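Local atomic coordinates of lipoprotein (Colwellia psychrerythraea, PDB entry 3O0Y), a protein that is of uncharacterised function, a putative bacterial lipoprotein of the DUF885 family whose membership of the peptidase MA clan suggests a relationship to metallopeptidases. Residues A[505-510]-A[544-549]. Numbering follows the deposited sequence.
With SO4 (sulfate ion), chain D.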
# COMPACT_ATOMS: atom_id res chain seq x y z
N ALA A 505 8.75 -2.78 14.18
CA ALA A 505 8.46 -2.67 15.60
C ALA A 505 8.49 -1.20 16.01
O ALA A 505 7.58 -0.72 16.74
CB ALA A 505 9.46 -3.53 16.37
N VAL A 506 9.50 -0.48 15.55
CA VAL A 506 9.54 0.98 15.79
C VAL A 506 8.27 1.66 15.32
O VAL A 506 7.79 2.62 15.98
CB VAL A 506 10.83 1.62 15.20
CG1 VAL A 506 10.79 3.15 15.23
CG2 VAL A 506 12.06 1.11 16.00
N ARG A 507 7.72 1.23 14.17
CA ARG A 507 6.47 1.76 13.67
C ARG A 507 5.35 1.68 14.68
O ARG A 507 4.59 2.64 14.81
CB ARG A 507 6.06 1.07 12.37
CG ARG A 507 6.81 1.56 11.19
CD ARG A 507 6.32 0.91 9.88
NE ARG A 507 6.87 1.58 8.71
CZ ARG A 507 6.94 1.04 7.49
NH1 ARG A 507 6.42 -0.16 7.25
NH2 ARG A 507 7.51 1.72 6.50
N LEU A 508 5.25 0.61 15.43
CA LEU A 508 4.20 0.51 16.49
C LEU A 508 4.38 1.62 17.54
O LEU A 508 3.42 2.27 18.04
CB LEU A 508 4.28 -0.84 17.20
CG LEU A 508 3.95 -2.08 16.34
CD1 LEU A 508 3.92 -3.24 17.36
CD2 LEU A 508 2.59 -1.93 15.60
N VAL A 509 5.65 1.88 17.88
CA VAL A 509 5.97 2.85 18.89
C VAL A 509 5.69 4.29 18.41
O VAL A 509 5.06 5.14 19.12
CB VAL A 509 7.42 2.74 19.34
CG1 VAL A 509 7.70 3.81 20.40
CG2 VAL A 509 7.75 1.37 19.94
N VAL A 510 6.17 4.60 17.21
CA VAL A 510 6.08 5.98 16.71
C VAL A 510 4.65 6.35 16.21
O VAL A 510 4.24 7.53 16.31
CB VAL A 510 7.16 6.36 15.63
CG1 VAL A 510 8.61 6.28 16.25
CG2 VAL A 510 7.03 5.53 14.38
N GLU A 544 6.55 11.68 8.40
CA GLU A 544 5.51 12.47 7.73
C GLU A 544 4.42 11.61 7.06
O GLU A 544 3.26 11.96 7.02
CB GLU A 544 6.09 13.50 6.76
CG GLU A 544 7.01 14.53 7.57
CD GLU A 544 7.66 15.61 6.76
OE1 GLU A 544 7.34 15.71 5.55
OE2 GLU A 544 8.39 16.44 7.36
N ARG A 545 4.80 10.46 6.54
CA ARG A 545 3.86 9.46 6.05
C ARG A 545 2.91 9.05 7.20
O ARG A 545 1.69 9.01 7.00
CB ARG A 545 4.62 8.22 5.53
CG ARG A 545 3.81 6.96 5.46
CD ARG A 545 4.70 5.79 4.98
NE ARG A 545 4.10 4.52 5.30
CZ ARG A 545 4.61 3.38 4.89
NH1 ARG A 545 4.05 2.26 5.25
NH2 ARG A 545 5.71 3.39 4.14
N TYR A 546 3.46 8.74 8.36
CA TYR A 546 2.64 8.21 9.49
C TYR A 546 1.65 9.25 9.92
O TYR A 546 0.48 8.97 10.30
CB TYR A 546 3.47 7.75 10.68
CG TYR A 546 4.54 6.73 10.31
CD1 TYR A 546 4.44 5.92 9.21
CD2 TYR A 546 5.69 6.66 11.04
CE1 TYR A 546 5.49 5.05 8.89
CE2 TYR A 546 6.73 5.78 10.72
CZ TYR A 546 6.62 5.03 9.66
OH TYR A 546 7.74 4.20 9.38
N MET A 547 2.09 10.49 9.84
CA MET A 547 1.24 11.65 10.20
C MET A 547 0.03 11.76 9.24
O MET A 547 -1.05 12.08 9.67
CB MET A 547 2.02 12.97 10.20
CG MET A 547 3.05 13.15 11.34
SD MET A 547 4.29 14.52 11.12
CE MET A 547 3.11 15.90 10.79
N ALA A 548 0.22 11.44 7.96
CA ALA A 548 -0.84 11.51 6.92
C ALA A 548 -1.71 10.28 6.92
O ALA A 548 -2.84 10.33 6.44
CB ALA A 548 -0.20 11.67 5.50
N TRP A 549 -1.15 9.14 7.36
CA TRP A 549 -1.81 7.81 7.34
C TRP A 549 -1.93 7.17 8.72
O TRP A 549 -1.42 6.09 8.96
CB TRP A 549 -1.04 6.83 6.45
CG TRP A 549 -0.98 7.12 5.03
CD1 TRP A 549 -1.74 8.01 4.31
CD2 TRP A 549 -0.17 6.43 4.07
NE1 TRP A 549 -1.39 7.96 2.99
CE2 TRP A 549 -0.43 7.01 2.81
CE3 TRP A 549 0.79 5.42 4.15
CZ2 TRP A 549 0.22 6.59 1.66
CZ3 TRP A 549 1.46 5.03 3.02
CH2 TRP A 549 1.14 5.58 1.78
S SO4 D . 6.64 -0.53 3.47
O1 SO4 D . 7.11 -1.39 4.59
O2 SO4 D . 7.47 -0.79 2.34
O3 SO4 D . 5.27 -0.86 3.03
O4 SO4 D . 6.54 0.84 3.89
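Arg507 and Tyr546 illustrate how one extended arginine can join two helices and an anion through different edges of its guanidinium group. From CB the chain leaves with CG anti to the carbonyl carbon and then runs straight to NE, crossing the tyrosine side chain at about a right angle. Arg507 CG comes first to the phenol, 3.3 Å from Tyr546 OH, and CD follows alongside the same oxygen. Arg507 NE then donates to Tyr546 OH at 2.8 Å in a nearly straight bond (169°). The oxygen lies in the guanidinium plane, while the ring stands almost perpendicular to it, 86° away. Beyond CZ, Arg507 NH1 donates to O1 of a sulfate ion and Arg507 NH2 to its O4 at 2.9 Å, so NE and both terminal nitrogens are used. The guanidinium of Arg545, likewise extended, reaches over one face of that of Arg507 toward its rim, tilted rather than stacked. Arg545 NH2 meets sulfate O4 at 2.7 Å, and NH1 adds a weak bond to the same atom. The shared anion, probably from the crystallisation liquor, and the salt bridge of Arg507 NH2 to Glu542 would probably offset the charge of the two arginines. Farther along, Val510 CG2 packs 3.7 Å from Tyr546 CE2. The helix segments stay 11.5 Å apart at an angle of 56°, so long side chains bridge helices 491-515 and 536-548; helix 302-326 covers Ala505, Val506, Leu508 and Val509, and helix 521-532 packs on Val506, Val509, Val510 and Tyr546.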